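Local coordinates for protein cysteine protease (Listeria monocytogenes, PDB 5HU4) that covalently attaches surface proteins to the bacterial cell wall, cleaving their C-terminal sorting signal and passing through a thioester intermediate as a class A sortase, at residues Lys102-Thr110 with Arg120-Glu128; Val39-Leu47 with Leu73-Tyr82. All coordinates share one frame; numbering follows the deposited sequence.

Contact 1 of 2, residues Lys102-Thr110 with Arg120-Glu128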
ATOM      1  N   LYS A 102     -14.021   8.751   6.123  1.00 30.99           N
ATOM      2  CA  LYS A 102     -14.143   9.125   7.528  1.00 35.53           C
ATOM      3  C   LYS A 102     -13.446   8.096   8.405  1.00 30.60           C
ATOM      4  O   LYS A 102     -12.787   8.437   9.386  1.00 31.38           O
ATOM      5  CB  LYS A 102     -15.613   9.267   7.936  1.00 35.53           C
ATOM      6  CG  LYS A 102     -16.331  10.491   7.366  1.00 35.29           C
ATOM      7  CD  LYS A 102     -15.360  11.496   6.753  1.00 45.06           C
ATOM      8  CE  LYS A 102     -15.697  12.928   7.132  1.00 50.12           C
ATOM      9  NZ  LYS A 102     -14.601  13.864   6.750  1.00 52.35           N
ATOM     10  N   ASP A 103     -13.593   6.831   8.031  1.00 30.87           N
ATOM     11  CA  ASP A 103     -12.891   5.742   8.694  1.00 29.77           C
ATOM     12  C   ASP A 103     -11.419   5.754   8.305  1.00 28.71           C
ATOM     13  O   ASP A 103     -11.069   6.109   7.178  1.00 28.53           O
ATOM     14  CB  ASP A 103     -13.522   4.399   8.330  1.00 30.16           C
ATOM     15  CG  ASP A 103     -13.492   4.129   6.835  1.00 33.61           C
ATOM     16  OD1 ASP A 103     -14.224   4.815   6.089  1.00 37.06           O
ATOM     17  OD2 ASP A 103     -12.733   3.236   6.405  1.00 30.05           O
ATOM     18  N   ALA A 104     -10.554   5.374   9.239  1.00 26.64           N
ATOM     19  CA  ALA A 104      -9.133   5.253   8.945  1.00 23.66           C
ATOM     20  C   ALA A 104      -8.880   3.970   8.161  1.00 25.73           C
ATOM     21  O   ALA A 104      -9.153   2.871   8.649  1.00 27.82           O
ATOM     22  CB  ALA A 104      -8.316   5.273  10.223  1.00 23.71           C
ATOM     23  N   ARG A 105      -8.366   4.110   6.944  1.00 24.16           N
ATOM     24  CA  ARG A 105      -8.166   2.957   6.074  1.00 22.36           C
ATOM     25  C   ARG A 105      -6.966   3.123   5.151  1.00 22.98           C
ATOM     26  O   ARG A 105      -6.504   4.238   4.905  1.00 21.60           O
ATOM     27  CB  ARG A 105      -9.416   2.707   5.231  1.00 22.65           C
ATOM     28  CG  ARG A 105      -9.762   3.865   4.311  1.00 25.54           C
ATOM     29  CD  ARG A 105     -10.711   3.440   3.204  1.00 26.72           C
ATOM     30  NE  ARG A 105     -11.992   2.975   3.725  1.00 27.87           N
ATOM     31  CZ  ARG A 105     -12.897   2.326   3.002  1.00 31.14           C
ATOM     32  NH1 ARG A 105     -12.661   2.065   1.723  1.00 28.75           N
ATOM     33  NH2 ARG A 105     -14.037   1.938   3.555  1.00 30.88           N
ATOM     34  N   ILE A 106      -6.467   2.000   4.643  1.00 21.70           N
ATOM     35  CA  ILE A 106      -5.431   2.012   3.619  1.00 20.68           C
ATOM     36  C   ILE A 106      -5.985   1.366   2.350  1.00 20.77           C
ATOM     37  O   ILE A 106      -6.767   0.416   2.414  1.00 20.83           O
ATOM     38  CB  ILE A 106      -4.146   1.287   4.088  1.00 20.40           C
ATOM     39  CG1 ILE A 106      -2.988   1.558   3.122  1.00 20.33           C
ATOM     40  CG2 ILE A 106      -4.386  -0.209   4.255  1.00 19.54           C
ATOM     41  CD1 ILE A 106      -1.677   0.936   3.550  1.00 18.34           C
ATOM     42  N   THR A 107      -5.600   1.903   1.197  1.00 21.38           N
ATOM     43  CA  THR A 107      -6.107   1.406  -0.075  1.00 20.93           C
ATOM     44  C   THR A 107      -4.969   1.080  -1.035  1.00 20.16           C
ATOM     45  O   THR A 107      -4.329   1.975  -1.583  1.00 21.65           O
ATOM     46  CB  THR A 107      -7.053   2.426  -0.738  1.00 22.75           C
ATOM     47  OG1 THR A 107      -8.107   2.764   0.173  1.00 25.50           O
ATOM     48  CG2 THR A 107      -7.652   1.849  -2.011  1.00 22.67           C
ATOM     49  N   LEU A 108      -4.723  -0.211  -1.233  1.00 21.33           N
ATOM     50  CA  LEU A 108      -3.650  -0.658  -2.113  1.00 20.12           C
ATOM     51  C   LEU A 108      -4.174  -0.894  -3.526  1.00 21.25           C
ATOM     52  O   LEU A 108      -5.146  -1.624  -3.723  1.00 19.80           O
ATOM     53  CB  LEU A 108      -3.002  -1.931  -1.567  1.00 17.81           C
ATOM     54  CG  LEU A 108      -2.526  -1.859  -0.114  1.00 18.37           C
ATOM     55  CD1 LEU A 108      -1.687  -3.077   0.239  1.00 17.40           C
ATOM     56  CD2 LEU A 108      -1.750  -0.575   0.131  1.00 19.24           C
ATOM     57  N   ILE A 109      -3.526  -0.272  -4.505  1.00 20.04           N
ATOM     58  CA  ILE A 109      -3.989  -0.338  -5.885  1.00 20.17           C
ATOM     59  C   ILE A 109      -2.896  -0.809  -6.839  1.00 21.37           C
ATOM     60  O   ILE A 109      -1.788  -0.270  -6.849  1.00 20.30           O
ATOM     61  CB  ILE A 109      -4.510   1.032  -6.366  1.00 22.08           C
ATOM     62  CG1 ILE A 109      -5.575   1.566  -5.407  1.00 22.80           C
ATOM     63  CG2 ILE A 109      -5.062   0.928  -7.782  1.00 21.29           C
ATOM     64  CD1 ILE A 109      -6.141   2.907  -5.808  1.00 27.66           C
ATOM     65  N   THR A 110      -3.219  -1.821  -7.639  1.00 19.06           N
ATOM     66  CA  THR A 110      -2.307  -2.315  -8.662  1.00 22.44           C
ATOM     67  C   THR A 110      -3.087  -2.838  -9.862  1.00 23.43           C
ATOM     68  O   THR A 110      -4.283  -3.115  -9.764  1.00 24.94           O
ATOM     69  CB  THR A 110      -1.393  -3.433  -8.120  1.00 22.39           C
ATOM     70  OG1 THR A 110      -0.305  -3.649  -9.029  1.00 20.61           O
ATOM     71  CG2 THR A 110      -2.170  -4.729  -7.936  1.00 24.06           C
ATOM     72  N   ARG A 120      -8.123  -2.730 -12.416  1.00 27.63           N
ATOM     73  CA  ARG A 120      -7.260  -2.599 -11.249  1.00 24.60           C
ATOM     74  C   ARG A 120      -7.690  -3.547 -10.140  1.00 27.78           C
ATOM     75  O   ARG A 120      -8.885  -3.755  -9.923  1.00 27.13           O
ATOM     76  CB  ARG A 120      -7.277  -1.160 -10.728  1.00 27.39           C
ATOM     77  CG  ARG A 120      -6.827  -0.114 -11.730  1.00 28.00           C
ATOM     78  CD  ARG A 120      -5.328  -0.174 -11.958  1.00 27.79           C
ATOM     79  NE  ARG A 120      -4.908   0.733 -13.022  1.00 26.79           N
ATOM     80  CZ  ARG A 120      -4.923   0.425 -14.314  1.00 29.66           C
ATOM     81  NH1 ARG A 120      -5.333  -0.773 -14.710  1.00 30.62           N
ATOM     82  NH2 ARG A 120      -4.523   1.313 -15.214  1.00 33.54           N
ATOM     83  N   PHE A 121      -6.718  -4.122  -9.439  1.00 27.31           N
ATOM     84  CA  PHE A 121      -7.016  -4.883  -8.233  1.00 23.68           C
ATOM     85  C   PHE A 121      -6.878  -3.965  -7.027  1.00 24.66           C
ATOM     86  O   PHE A 121      -5.892  -3.236  -6.902  1.00 22.74           O
ATOM     87  CB  PHE A 121      -6.095  -6.096  -8.094  1.00 22.39           C
ATOM     88  CG  PHE A 121      -6.385  -6.941  -6.882  1.00 22.98           C
ATOM     89  CD1 PHE A 121      -5.740  -6.701  -5.678  1.00 25.37           C
ATOM     90  CD2 PHE A 121      -7.307  -7.975  -6.946  1.00 25.60           C
ATOM     91  CE1 PHE A 121      -6.010  -7.475  -4.562  1.00 23.34           C
ATOM     92  CE2 PHE A 121      -7.577  -8.752  -5.833  1.00 25.68           C
ATOM     93  CZ  PHE A 121      -6.928  -8.501  -4.642  1.00 22.70           C
ATOM     94  N   VAL A 122      -7.869  -4.000  -6.142  1.00 23.98           N
ATOM     95  CA  VAL A 122      -7.878  -3.120  -4.981  1.00 23.10           C
ATOM     96  C   VAL A 122      -7.985  -3.905  -3.678  1.00 24.11           C
ATOM     97  O   VAL A 122      -8.808  -4.813  -3.554  1.00 22.90           O
ATOM     98  CB  VAL A 122      -9.039  -2.110  -5.053  1.00 22.60           C
ATOM     99  CG1 VAL A 122      -8.966  -1.131  -3.892  1.00 24.74           C
ATOM    100  CG2 VAL A 122      -9.010  -1.364  -6.375  1.00 22.61           C
ATOM    101  N   ALA A 123      -7.141  -3.551  -2.715  1.00 21.69           N
ATOM    102  CA  ALA A 123      -7.201  -4.138  -1.383  1.00 21.37           C
ATOM    103  C   ALA A 123      -7.368  -3.040  -0.336  1.00 23.03           C
ATOM    104  O   ALA A 123      -6.524  -2.149  -0.217  1.00 21.03           O
ATOM    105  CB  ALA A 123      -5.953  -4.959  -1.104  1.00 19.04           C
ATOM    106  N   VAL A 124      -8.461  -3.109   0.417  1.00 22.42           N
ATOM    107  CA  VAL A 124      -8.745  -2.121   1.452  1.00 20.28           C
ATOM    108  C   VAL A 124      -8.559  -2.722   2.842  1.00 24.59           C
ATOM    109  O   VAL A 124      -9.025  -3.829   3.119  1.00 26.10           O
ATOM    110  CB  VAL A 124     -10.180  -1.565   1.321  1.00 24.01           C
ATOM    111  CG1 VAL A 124     -10.558  -0.736   2.544  1.00 23.62           C
ATOM    112  CG2 VAL A 124     -10.318  -0.744   0.047  1.00 24.58           C
ATOM    113  N   GLY A 125      -7.865  -1.990   3.709  1.00 22.10           N
ATOM    114  CA  GLY A 125      -7.657  -2.430   5.075  1.00 23.51           C
ATOM    115  C   GLY A 125      -8.011  -1.356   6.083  1.00 22.12           C
ATOM    116  O   GLY A 125      -7.587  -0.208   5.950  1.00 23.34           O
ATOM    117  N   GLU A 126      -8.793  -1.726   7.093  1.00 22.33           N
ATOM    118  CA  GLU A 126      -9.173  -0.796   8.150  1.00 25.20           C
ATOM    119  C   GLU A 126      -8.097  -0.721   9.229  1.00 25.02           C
ATOM    120  O   GLU A 126      -7.496  -1.737   9.586  1.00 23.72           O
ATOM    121  CB  GLU A 126     -10.509  -1.209   8.772  1.00 26.15           C
ATOM    122  CG  GLU A 126     -11.669  -1.261   7.790  1.00 26.52           C
ATOM    123  CD  GLU A 126     -12.071   0.110   7.288  1.00 25.61           C
ATOM    124  OE1 GLU A 126     -11.909   1.092   8.043  1.00 25.28           O
ATOM    125  OE2 GLU A 126     -12.552   0.206   6.139  1.00 26.20           O
ATOM    126  N   LEU A 127      -7.857   0.482   9.744  1.00 23.70           N
ATOM    127  CA  LEU A 127      -6.872   0.676  10.801  1.00 25.54           C
ATOM    128  C   LEU A 127      -7.312  -0.041  12.070  1.00 24.75           C
ATOM    129  O   LEU A 127      -8.457   0.094  12.504  1.00 26.70           O
ATOM    130  CB  LEU A 127      -6.656   2.163  11.078  1.00 24.99           C
ATOM    131  CG  LEU A 127      -5.560   2.527  12.083  1.00 28.60           C
ATOM    132  CD1 LEU A 127      -4.180   2.184  11.538  1.00 24.27           C
ATOM    133  CD2 LEU A 127      -5.640   4.000  12.460  1.00 27.92           C
ATOM    134  N   GLU A 128      -6.401  -0.807  12.658  1.00 25.89           N
ATOM    135  CA  GLU A 128      -6.738  -1.616  13.821  1.00 28.19           C
ATOM    136  C   GLU A 128      -6.017  -1.107  15.068  1.00 27.50           C
ATOM    137  O   GLU A 128      -6.573  -1.133  16.170  1.00 29.48           O
ATOM    138  CB  GLU A 128      -6.412  -3.089  13.547  1.00 27.93           C
ATOM    139  CG  GLU A 128      -5.841  -3.862  14.724  1.00 35.63           C
ATOM    140  CD  GLU A 128      -5.578  -5.319  14.386  1.00 34.89           C
ATOM    141  OE1 GLU A 128      -5.740  -5.696  13.207  1.00 35.61           O
ATOM    142  OE2 GLU A 128      -5.209  -6.089  15.298  1.00 37.89           O
TER
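Arg105 and Glu126, a non-hydrogen-bonded pair of this antiparallel hairpin, lie side by side with the guanidinium and carboxylate planes 80° apart. Arg105 NH2 stands 3.4 Å from Glu126 OE2, which sits well out of the guanidinium plane, so this salt bridge is one of charge alone. The directed bond runs to Asp103: Arg105 NE donates almost straight, over 2.8 Å, to the syn lone pair of Asp103 OD2. A bend at chi3 (62°) turns the guanidinium back over Val124, whose CG1 lies over one face, 3.6 Å from Arg105 NH1. Behind these side chains the strands are knit by backbone pairs, among them Ile106 N to Gly125 O at 2.8 Å, and Leu127 N closes the ladder on Ala104 O. Toward the other end Leu108 bonds Ala123 and Thr110 bonds Phe121, leading to the catalytic Cys111. Thr110 OG1 is held by Gly49 O, and Arg120 forms a salt bridge with Glu92. The hairpin forms two neighbouring strands, 105-111 and 119-132, of the sortase beta-barrel. At the end remote from Cys111 two carboxylates meet, Asp103 OD2 being 2.8 Å from Glu126 OE1; Arg105, bridged to both, probably offsets part of their repulsion, although a shared proton would also be consistent.

Contact 2 of 2, residues Val39-Leu47 with Leu73-Tyr82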
ATOM      1  N   VAL A  39      -2.802  11.446   4.773  1.00 22.35           N
ATOM      2  CA  VAL A  39      -1.996  11.339   5.985  1.00 22.14           C
ATOM      3  C   VAL A  39      -2.039   9.910   6.521  1.00 23.53           C
ATOM      4  O   VAL A  39      -3.090   9.267   6.505  1.00 23.11           O
ATOM      5  CB  VAL A  39      -2.491  12.317   7.079  1.00 23.42           C
ATOM      6  CG1 VAL A  39      -1.564  12.291   8.286  1.00 22.53           C
ATOM      7  CG2 VAL A  39      -2.600  13.729   6.524  1.00 19.14           C
ATOM      8  N   MET A  40      -0.898   9.413   6.991  1.00 22.75           N
ATOM      9  CA  MET A  40      -0.826   8.064   7.544  1.00 24.20           C
ATOM     10  C   MET A  40      -1.649   7.933   8.821  1.00 25.72           C
ATOM     11  O   MET A  40      -1.581   8.785   9.706  1.00 25.92           O
ATOM     12  CB  MET A  40       0.627   7.671   7.822  1.00 24.66           C
ATOM     13  CG  MET A  40       1.434   7.348   6.575  1.00 22.08           C
ATOM     14  SD  MET A  40       3.067   6.687   6.960  1.00 24.15           S
ATOM     15  CE  MET A  40       3.783   6.566   5.322  1.00 23.97           C
ATOM     16  N   GLY A  41      -2.429   6.860   8.907  1.00 24.73           N
ATOM     17  CA  GLY A  41      -3.231   6.587  10.085  1.00 22.26           C
ATOM     18  C   GLY A  41      -4.493   7.424  10.174  1.00 25.62           C
ATOM     19  O   GLY A  41      -5.218   7.361  11.167  1.00 28.44           O
ATOM     20  N   LYS A  42      -4.760   8.206   9.133  1.00 26.42           N
ATOM     21  CA  LYS A  42      -5.930   9.076   9.114  1.00 26.41           C
ATOM     22  C   LYS A  42      -6.640   9.026   7.765  1.00 25.33           C
ATOM     23  O   LYS A  42      -5.999   9.092   6.715  1.00 26.00           O
ATOM     24  CB  LYS A  42      -5.530  10.516   9.443  1.00 22.09           C
ATOM     25  N   GLY A  43      -7.964   8.913   7.806  1.00 24.41           N
ATOM     26  CA  GLY A  43      -8.772   8.857   6.601  1.00 24.67           C
ATOM     27  C   GLY A  43      -8.375   7.706   5.701  1.00 26.32           C
ATOM     28  O   GLY A  43      -8.039   6.621   6.174  1.00 26.18           O
ATOM     29  N   ASN A  44      -8.412   7.941   4.395  1.00 26.22           N
ATOM     30  CA  ASN A  44      -7.951   6.949   3.436  1.00 24.76           C
ATOM     31  C   ASN A  44      -6.523   7.244   2.996  1.00 22.51           C
ATOM     32  O   ASN A  44      -6.190   8.381   2.666  1.00 22.23           O
ATOM     33  CB  ASN A  44      -8.877   6.896   2.221  1.00 23.16           C
ATOM     34  CG  ASN A  44      -8.480   5.816   1.232  1.00 22.31           C
ATOM     35  OD1 ASN A  44      -7.796   4.855   1.585  1.00 22.82           O
ATOM     36  ND2 ASN A  44      -8.907   5.969  -0.015  1.00 21.80           N
ATOM     37  N   TYR A  45      -5.684   6.215   3.001  1.00 20.69           N
ATOM     38  CA  TYR A  45      -4.305   6.353   2.554  1.00 21.58           C
ATOM     39  C   TYR A  45      -4.061   5.478   1.331  1.00 20.15           C
ATOM     40  O   TYR A  45      -3.545   4.367   1.450  1.00 20.55           O
ATOM     41  CB  TYR A  45      -3.334   5.984   3.679  1.00 20.06           C
ATOM     42  CG  TYR A  45      -1.918   6.464   3.451  1.00 21.87           C
ATOM     43  CD1 TYR A  45      -1.541   7.758   3.788  1.00 21.42           C
ATOM     44  CD2 TYR A  45      -0.959   5.625   2.903  1.00 20.83           C
ATOM     45  CE1 TYR A  45      -0.248   8.203   3.583  1.00 20.86           C
ATOM     46  CE2 TYR A  45       0.336   6.060   2.694  1.00 22.87           C
ATOM     47  CZ  TYR A  45       0.686   7.349   3.036  1.00 20.43           C
ATOM     48  OH  TYR A  45       1.976   7.782   2.830  1.00 18.55           O
ATOM     49  N   PRO A  46      -4.442   5.977   0.144  1.00 20.02           N
ATOM     50  CA  PRO A  46      -4.305   5.206  -1.095  1.00 19.26           C
ATOM     51  C   PRO A  46      -2.856   5.102  -1.559  1.00 22.07           C
ATOM     52  O   PRO A  46      -2.127   6.095  -1.553  1.00 21.20           O
ATOM     53  CB  PRO A  46      -5.144   6.003  -2.095  1.00 20.50           C
ATOM     54  CG  PRO A  46      -5.076   7.401  -1.600  1.00 21.31           C
ATOM     55  CD  PRO A  46      -5.024   7.309  -0.098  1.00 20.02           C
ATOM     56  N   LEU A  47      -2.450   3.899  -1.951  1.00 19.51           N
ATOM     57  CA  LEU A  47      -1.101   3.667  -2.452  1.00 19.69           C
ATOM     58  C   LEU A  47      -1.138   2.878  -3.752  1.00 19.60           C
ATOM     59  O   LEU A  47      -1.849   1.879  -3.863  1.00 22.42           O
ATOM     60  CB  LEU A  47      -0.254   2.928  -1.412  1.00 22.09           C
ATOM     61  CG  LEU A  47       0.165   3.725  -0.177  1.00 21.31           C
ATOM     62  CD1 LEU A  47       0.744   2.805   0.887  1.00 19.23           C
ATOM     63  CD2 LEU A  47       1.162   4.804  -0.563  1.00 17.05           C
ATOM     64  N   LEU A  73       2.283  -0.064   7.938  1.00 21.97           N
ATOM     65  CA  LEU A  73       2.680   1.201   7.343  1.00 21.93           C
ATOM     66  C   LEU A  73       3.398   2.046   8.386  1.00 24.26           C
ATOM     67  O   LEU A  73       2.992   2.077   9.548  1.00 24.96           O
ATOM     68  CB  LEU A  73       1.454   1.937   6.801  1.00 23.17           C
ATOM     69  CG  LEU A  73       1.648   3.271   6.081  1.00 25.80           C
ATOM     70  CD1 LEU A  73       2.406   3.078   4.776  1.00 21.89           C
ATOM     71  CD2 LEU A  73       0.300   3.931   5.834  1.00 22.12           C
ATOM     72  N   THR A  74       4.467   2.726   7.982  1.00 23.95           N
ATOM     73  CA  THR A  74       5.210   3.556   8.923  1.00 22.34           C
ATOM     74  C   THR A  74       5.800   4.807   8.276  1.00 21.12           C
ATOM     75  O   THR A  74       6.146   4.813   7.093  1.00 21.92           O
ATOM     76  CB  THR A  74       6.350   2.759   9.596  1.00 23.55           C
ATOM     77  OG1 THR A  74       6.922   3.539  10.655  1.00 23.18           O
ATOM     78  CG2 THR A  74       7.435   2.397   8.589  1.00 21.83           C
ATOM     79  N   ASP A  75       5.887   5.870   9.068  1.00 19.85           N
ATOM     80  CA  ASP A  75       6.555   7.098   8.660  1.00 21.27           C
ATOM     81  C   ASP A  75       7.858   7.226   9.440  1.00 22.88           C
ATOM     82  O   ASP A  75       8.442   8.308   9.526  1.00 23.88           O
ATOM     83  CB  ASP A  75       5.657   8.316   8.893  1.00 20.69           C
ATOM     84  CG  ASP A  75       5.025   8.323  10.277  1.00 24.29           C
ATOM     85  OD1 ASP A  75       5.473   7.550  11.151  1.00 20.13           O
ATOM     86  OD2 ASP A  75       4.079   9.110  10.492  1.00 22.27           O
ATOM     87  N   LEU A  76       8.283   6.095  10.006  1.00 24.10           N
ATOM     88  CA  LEU A  76       9.454   5.990  10.878  1.00 24.44           C
ATOM     89  C   LEU A  76       9.285   6.780  12.175  1.00 25.37           C
ATOM     90  O   LEU A  76      10.260   7.072  12.867  1.00 26.79           O
ATOM     91  CB  LEU A  76      10.725   6.430  10.147  1.00 25.56           C
ATOM     92  CG  LEU A  76      11.646   5.282   9.726  1.00 32.07           C
ATOM     93  CD1 LEU A  76      10.971   4.392   8.693  1.00 29.17           C
ATOM     94  CD2 LEU A  76      12.972   5.812   9.199  1.00 30.01           C
ATOM     95  N   GLU A  77       8.041   7.107  12.504  1.00 22.59           N
ATOM     96  CA  GLU A  77       7.710   7.668  13.809  1.00 25.73           C
ATOM     97  C   GLU A  77       6.664   6.781  14.476  1.00 26.05           C
ATOM     98  O   GLU A  77       6.772   6.449  15.657  1.00 27.29           O
ATOM     99  CB  GLU A  77       7.198   9.105  13.684  1.00 27.58           C
ATOM    100  CG  GLU A  77       8.235  10.100  13.182  1.00 37.13           C
ATOM    101  CD  GLU A  77       9.465  10.173  14.071  1.00 59.51           C
ATOM    102  OE1 GLU A  77       9.314  10.078  15.307  1.00 61.03           O
ATOM    103  OE2 GLU A  77      10.583  10.329  13.533  1.00 46.85           O
ATOM    104  N   ASN A  78       5.658   6.392  13.701  1.00 24.77           N
ATOM    105  CA  ASN A  78       4.599   5.519  14.191  1.00 24.68           C
ATOM    106  C   ASN A  78       4.415   4.285  13.316  1.00 25.71           C
ATOM    107  O   ASN A  78       4.662   4.323  12.109  1.00 23.27           O
ATOM    108  CB  ASN A  78       3.277   6.282  14.280  1.00 25.10           C
ATOM    109  CG  ASN A  78       3.248   7.265  15.427  1.00 27.63           C
ATOM    110  OD1 ASN A  78       3.665   6.946  16.541  1.00 28.81           O
ATOM    111  ND2 ASN A  78       2.753   8.468  15.165  1.00 24.60           N
ATOM    112  N   LEU A  79       3.982   3.192  13.936  1.00 25.43           N
ATOM    113  CA  LEU A  79       3.632   1.983  13.204  1.00 22.09           C
ATOM    114  C   LEU A  79       2.119   1.883  13.073  1.00 23.84           C
ATOM    115  O   LEU A  79       1.408   1.765  14.072  1.00 22.98           O
ATOM    116  CB  LEU A  79       4.194   0.744  13.902  1.00 26.63           C
ATOM    117  CG  LEU A  79       3.720  -0.612  13.379  1.00 24.86           C
ATOM    118  CD1 LEU A  79       4.098  -0.785  11.917  1.00 23.82           C
ATOM    119  CD2 LEU A  79       4.299  -1.741  14.219  1.00 27.14           C
ATOM    120  N   TYR A  80       1.628   1.939  11.839  1.00 23.32           N
ATOM    121  CA  TYR A  80       0.194   1.885  11.586  1.00 21.45           C
ATOM    122  C   TYR A  80      -0.213   0.508  11.076  1.00 24.74           C
ATOM    123  O   TYR A  80       0.207   0.087   9.997  1.00 25.67           O
ATOM    124  CB  TYR A  80      -0.216   2.964  10.583  1.00 22.17           C
ATOM    125  CG  TYR A  80       0.252   4.352  10.959  1.00 22.68           C
ATOM    126  CD1 TYR A  80       1.469   4.844  10.502  1.00 23.01           C
ATOM    127  CD2 TYR A  80      -0.517   5.166  11.779  1.00 24.89           C
ATOM    128  CE1 TYR A  80       1.900   6.111  10.846  1.00 25.37           C
ATOM    129  CE2 TYR A  80      -0.093   6.435  12.129  1.00 25.79           C
ATOM    130  CZ  TYR A  80       1.116   6.902  11.659  1.00 24.42           C
ATOM    131  OH  TYR A  80       1.544   8.164  12.003  1.00 30.47           O
ATOM    132  N   GLU A  81      -1.035  -0.190  11.855  1.00 25.39           N
ATOM    133  CA  GLU A  81      -1.456  -1.538  11.499  1.00 25.97           C
ATOM    134  C   GLU A  81      -2.874  -1.564  10.943  1.00 24.42           C
ATOM    135  O   GLU A  81      -3.830  -1.193  11.624  1.00 27.31           O
ATOM    136  CB  GLU A  81      -1.353  -2.467  12.711  1.00 27.99           C
ATOM    137  CG  GLU A  81      -1.907  -3.863  12.472  1.00 33.04           C
ATOM    138  CD  GLU A  81      -1.564  -4.828  13.592  1.00 39.99           C
ATOM    139  OE1 GLU A  81      -0.789  -4.443  14.493  1.00 43.94           O
ATOM    140  OE2 GLU A  81      -2.069  -5.970  13.570  1.00 39.05           O
ATOM    141  N   TYR A  82      -2.998  -2.007   9.695  1.00 22.56           N
ATOM    142  CA  TYR A  82      -4.298  -2.168   9.060  1.00 22.16           C
ATOM    143  C   TYR A  82      -4.636  -3.647   8.907  1.00 24.98           C
ATOM    144  O   TYR A  82      -3.749  -4.501   8.935  1.00 23.63           O
ATOM    145  CB  TYR A  82      -4.327  -1.482   7.692  1.00 22.36           C
ATOM    146  CG  TYR A  82      -4.081   0.012   7.720  1.00 23.15           C
ATOM    147  CD1 TYR A  82      -2.792   0.524   7.787  1.00 21.31           C
ATOM    148  CD2 TYR A  82      -5.139   0.910   7.661  1.00 22.98           C
ATOM    149  CE1 TYR A  82      -2.564   1.887   7.803  1.00 21.67           C
ATOM    150  CE2 TYR A  82      -4.921   2.275   7.677  1.00 22.02           C
ATOM    151  CZ  TYR A  82      -3.631   2.758   7.748  1.00 21.55           C
ATOM    152  OH  TYR A  82      -3.409   4.115   7.765  1.00 21.34           O
TER
HETATM  153  O   HOH W   1      -5.228   5.730   6.920  1.00 22.25           O
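Met40, in a type II beta turn from Val39 to Lys42, packs on Tyr80 and Leu73 of the hairpin formed by strands 70-74 and 78-91 of the sortase beta-barrel. Its CB lies over the face of the Tyr80 ring in a CH-pi contact, 3.6 Å from Tyr80 CE1. CG comes next, packing 3.7 Å from Leu73 CD2. With CG beside the backbone N (chi1 -74°) and the chain extended beyond it, the sulfur is carried on to the hairpin turn, where SD is 3.6 Å from Asp75 CB and stands obliquely to the Tyr80 ring in a Met-aromatic contact. The terminal Met40 CE ends 3.4 Å from Thr74 O and also touches Leu73 CD1.

Leu73 also meets an aromatic ring: its CD2 sits over a face of Tyr45, while CD1 meets Leu47 CD1. This apolar layer continues onto Ile7 of strand 3-9, which touches both Leu47 and Leu73. Gly41 passes over the same Tyr80 ring, its CA close to CD2, at a positive phi of 78° suited to the turn. The ring is tethered through its hydroxyl, as Tyr80 OH donates to Asp75 OD2 from above the carboxylate plane. The other oxygen, Asp75 OD1, accepts from the backbone N of Glu77, an Asx turn, and of Asn78, completing an Asx motif, so one carboxylate ties the hairpin loop to the ring under Met40. Tyr82 OH receives Gly41 N at 3.1 Å, a bent bond of 135°, and lies 2.6 Å from a water that also hydrogen-bonds Gly43 O.

How the contacts relate
Contacts 1 and 2, with centres about 11 Å apart, belong to one sheet, in which strand 44-48 pairs with 105-111 and strand 78-91 with 119-132. They meet directly: Arg105 N lies 2.6 Å from Gly43 O and Thr107 OG1 2.5 Å from Asn44 OD1, both probable hydrogen bonds, while Tyr82 CD2 packs 3.2 Å from Gly125 O. Strand 44-48 runs on toward the catalytic His50, as 105-111 does toward Cys111. The active site lies at the Thr110 and Arg120 end of contact 1, where the Arg120 side chain is about 4 Å from that of Cys111 and the side chain of Thr110 about 6 Å from that of His50; in contact 2, the Leu47 side chain is about 12 Å from that of His50.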